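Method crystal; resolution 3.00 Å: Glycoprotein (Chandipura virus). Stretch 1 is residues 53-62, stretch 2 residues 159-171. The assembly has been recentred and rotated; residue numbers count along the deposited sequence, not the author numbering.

Stretch 1 (53-62) KSDGFLCHAA
Stretch 2 (159-171) DTIHNSSVWIPAD

What holds the two stretches together most firmly? Strands 56-62 and 165-169 run antiparallel, 149° between their directions, and a ladder of backbone hydrogen bonds joins them. F57 N gives to I168 O and I168 N to F57 O, each at 2.9 Å; C59 N gives to V166 O and V166 N to C59 O, also at 2.9 Å. Beyond these pairs, A170 N reaches D55 O at 2.9 Å, nearly straight at 173°, and A61 N reaches S164 O at 3.1 Å.

How does the register run between those bonds? G56 faces P169 (CA to CA 4.3 Å), L58 faces W167 (4.7 Å) and H60 faces S165 (4.1 Å), the non-hydrogen-bonded pairs. The backbones are extended, for example -89/114 at L58 and -139/135 at F57, with psi close to 180° at G56 (-144/-177) and V166 (-125/-178), while S164 (-74/-36) precedes the second strand. Short CA-H...O contacts fill the gaps: W167 CA to F57 O and L58 CA to V166 O, both 3.3 Å.

Which side chains share the face of L58 and W167? H60 (chi1 t, chi2 87°) and S165 (m) lie there too, with H60 CB 3.3 Å from S165 OG. A weak hydrogen bond runs from S164 OG (chi1 p) to H60 ND1, 3.3 Å. L58 (m, t) brings CD2 to 4.4 Å from CD1 of W167 (t, chi2 84°). The indole of W167 sets NE1 3.3 Å from G56 CA; a CB on this glycine would collide with NE1.

What packs on the other face? C59 (t) places CB 3.8 Å from V166 CG2 (chi1 m) and 4.3 Å from I168 CG1 (m, m), small and branched side chains fitting closely. F57 (m, chi2 105°) extends its ring until CE1 lies 3.6 Å from A170 CB. Between them the stretches bury 665 Å², both sides summed; F57 has the most area covered in the contact, while V166, W167 and I168 are buried in the structure as a whole, as suits their apolar bulk.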

# COMPACT_ATOMS: atom_id res chain seq x y z
N LYS A 53 3.31 20.33 -9.13
CA LYS A 53 3.00 20.96 -10.41
C LYS A 53 1.90 22.01 -10.28
O LYS A 53 1.58 22.70 -11.25
CB LYS A 53 2.62 19.92 -11.46
CG LYS A 53 3.82 19.25 -12.12
CD LYS A 53 3.41 18.53 -13.39
CE LYS A 53 4.62 18.12 -14.20
NZ LYS A 53 4.23 17.47 -15.49
N SER A 54 1.32 22.13 -9.09
CA SER A 54 0.30 23.14 -8.84
C SER A 54 0.59 23.92 -7.56
O SER A 54 -0.33 24.47 -6.93
CB SER A 54 -1.09 22.52 -8.80
OG SER A 54 -1.19 21.51 -7.82
N ASP A 55 1.86 23.97 -7.18
CA ASP A 55 2.29 24.82 -6.08
C ASP A 55 2.15 26.26 -6.52
O ASP A 55 2.40 26.58 -7.68
CB ASP A 55 3.75 24.54 -5.71
CG ASP A 55 3.90 23.32 -4.81
OD1 ASP A 55 2.89 22.86 -4.24
OD2 ASP A 55 5.05 22.83 -4.67
N GLY A 56 1.73 27.12 -5.61
CA GLY A 56 1.52 28.51 -5.96
C GLY A 56 1.89 29.50 -4.88
O GLY A 56 2.41 29.15 -3.82
N PHE A 57 1.63 30.77 -5.18
CA PHE A 57 1.88 31.85 -4.26
C PHE A 57 0.73 32.83 -4.33
O PHE A 57 0.26 33.17 -5.41
CB PHE A 57 3.18 32.57 -4.63
CG PHE A 57 4.40 31.71 -4.53
CD1 PHE A 57 5.01 31.22 -5.66
CD2 PHE A 57 4.93 31.40 -3.29
CE1 PHE A 57 6.14 30.43 -5.56
CE2 PHE A 57 6.05 30.61 -3.18
CZ PHE A 57 6.66 30.12 -4.32
N LEU A 58 0.26 33.26 -3.17
CA LEU A 58 -0.68 34.36 -3.09
C LEU A 58 0.11 35.65 -3.00
O LEU A 58 0.84 35.88 -2.03
CB LEU A 58 -1.62 34.19 -1.90
CG LEU A 58 -2.82 33.27 -2.12
CD1 LEU A 58 -3.55 33.00 -0.81
CD2 LEU A 58 -3.77 33.86 -3.15
N CYS A 59 -0.00 36.45 -4.05
CA CYS A 59 0.66 37.74 -4.12
C CYS A 59 -0.30 38.81 -3.59
O CYS A 59 -1.25 39.20 -4.26
CB CYS A 59 1.06 38.04 -5.57
SG CYS A 59 2.07 39.52 -5.82
N HIS A 60 -0.04 39.27 -2.36
CA HIS A 60 -0.85 40.31 -1.74
C HIS A 60 -0.20 41.68 -1.93
O HIS A 60 1.01 41.82 -1.80
CB HIS A 60 -1.01 40.04 -0.24
CG HIS A 60 -1.53 41.21 0.53
ND1 HIS A 60 -2.87 41.48 0.67
CD2 HIS A 60 -0.88 42.20 1.19
CE1 HIS A 60 -3.03 42.57 1.39
NE2 HIS A 60 -1.83 43.03 1.72
N ALA A 61 -1.01 42.68 -2.23
CA ALA A 61 -0.50 44.04 -2.40
C ALA A 61 -1.28 45.02 -1.55
O ALA A 61 -2.51 45.03 -1.56
CB ALA A 61 -0.54 44.45 -3.86
N ALA A 62 -0.56 45.86 -0.81
CA ALA A 62 -1.19 46.88 0.01
C ALA A 62 -0.26 48.06 0.23
O ALA A 62 0.89 47.88 0.63
CB ALA A 62 -1.64 46.30 1.34
N ASP A 159 -6.63 35.86 -10.92
CA ASP A 159 -7.30 36.76 -9.99
C ASP A 159 -8.08 35.99 -8.93
O ASP A 159 -8.79 35.03 -9.24
CB ASP A 159 -8.23 37.72 -10.74
CG ASP A 159 -7.48 38.71 -11.60
OD1 ASP A 159 -8.04 39.17 -12.61
OD2 ASP A 159 -6.32 39.04 -11.26
N THR A 160 -7.95 36.43 -7.68
CA THR A 160 -8.67 35.81 -6.58
C THR A 160 -9.91 36.61 -6.25
O THR A 160 -10.21 37.61 -6.90
CB THR A 160 -7.80 35.72 -5.32
OG1 THR A 160 -7.46 37.04 -4.89
CG2 THR A 160 -6.53 34.94 -5.61
N ILE A 161 -10.65 36.16 -5.23
CA ILE A 161 -11.85 36.86 -4.80
C ILE A 161 -11.51 38.10 -3.97
O ILE A 161 -12.15 39.15 -4.11
CB ILE A 161 -12.81 35.94 -4.03
CG1 ILE A 161 -12.08 35.22 -2.90
CG2 ILE A 161 -13.45 34.93 -4.98
CD1 ILE A 161 -12.96 34.28 -2.09
N HIS A 162 -10.50 37.98 -3.12
CA HIS A 162 -10.03 39.12 -2.33
C HIS A 162 -9.35 40.13 -3.24
O HIS A 162 -8.48 39.77 -4.03
CB HIS A 162 -9.07 38.66 -1.24
CG HIS A 162 -9.66 37.67 -0.28
ND1 HIS A 162 -10.01 36.39 -0.66
CD2 HIS A 162 -9.97 37.76 1.03
CE1 HIS A 162 -10.50 35.74 0.38
NE2 HIS A 162 -10.49 36.55 1.42
N ASN A 163 -9.76 41.39 -3.13
CA ASN A 163 -9.22 42.46 -3.96
C ASN A 163 -7.71 42.60 -3.83
O ASN A 163 -7.02 42.96 -4.79
CB ASN A 163 -9.90 43.79 -3.61
CG ASN A 163 -11.41 43.71 -3.66
OD1 ASN A 163 -11.99 42.62 -3.69
ND2 ASN A 163 -12.07 44.86 -3.66
N SER A 164 -7.20 42.30 -2.64
CA SER A 164 -5.79 42.52 -2.33
C SER A 164 -4.84 41.51 -2.98
O SER A 164 -3.73 41.87 -3.38
CB SER A 164 -5.59 42.52 -0.81
OG SER A 164 -6.04 41.32 -0.22
N SER A 165 -5.27 40.26 -3.09
CA SER A 165 -4.37 39.19 -3.51
C SER A 165 -4.69 38.57 -4.87
O SER A 165 -5.84 38.53 -5.30
CB SER A 165 -4.33 38.07 -2.46
OG SER A 165 -3.72 38.52 -1.26
N VAL A 166 -3.64 38.11 -5.55
CA VAL A 166 -3.80 37.27 -6.74
C VAL A 166 -3.01 35.98 -6.55
O VAL A 166 -2.41 35.77 -5.50
CB VAL A 166 -3.33 37.98 -8.03
CG1 VAL A 166 -4.09 39.28 -8.24
CG2 VAL A 166 -1.83 38.22 -8.00
N TRP A 167 -3.01 35.11 -7.56
CA TRP A 167 -2.30 33.84 -7.45
C TRP A 167 -1.34 33.60 -8.62
O TRP A 167 -1.72 33.72 -9.79
CB TRP A 167 -3.28 32.68 -7.34
CG TRP A 167 -2.60 31.36 -7.11
CD1 TRP A 167 -2.19 30.85 -5.92
CD2 TRP A 167 -2.26 30.38 -8.11
NE1 TRP A 167 -1.62 29.61 -6.10
CE2 TRP A 167 -1.65 29.30 -7.44
CE3 TRP A 167 -2.42 30.31 -9.49
CZ2 TRP A 167 -1.19 28.17 -8.10
CZ3 TRP A 167 -1.97 29.18 -10.15
CH2 TRP A 167 -1.36 28.13 -9.46
N ILE A 168 -0.10 33.27 -8.29
CA ILE A 168 0.91 32.97 -9.29
C ILE A 168 1.37 31.53 -9.13
O ILE A 168 1.74 31.12 -8.03
CB ILE A 168 2.13 33.88 -9.15
CG1 ILE A 168 1.70 35.32 -8.87
CG2 ILE A 168 3.00 33.82 -10.40
CD1 ILE A 168 0.88 35.93 -9.98
N PRO A 169 1.34 30.74 -10.22
CA PRO A 169 1.89 29.39 -10.14
C PRO A 169 3.40 29.44 -9.96
O PRO A 169 4.06 30.27 -10.58
CB PRO A 169 1.55 28.80 -11.51
CG PRO A 169 1.43 29.99 -12.41
CD PRO A 169 0.83 31.06 -11.56
N ALA A 170 3.94 28.57 -9.11
CA ALA A 170 5.37 28.57 -8.81
C ALA A 170 6.21 28.23 -10.05
O ALA A 170 7.41 28.47 -10.07
CB ALA A 170 5.68 27.60 -7.69
N ASP A 171 5.55 27.68 -11.06
CA ASP A 171 6.18 27.44 -12.35
C ASP A 171 5.40 28.17 -13.43
O ASP A 171 4.28 27.77 -13.77
CB ASP A 171 6.23 25.94 -12.65
CG ASP A 171 6.77 25.64 -14.03
OD1 ASP A 171 7.56 26.45 -14.56
OD2 ASP A 171 6.40 24.58 -14.59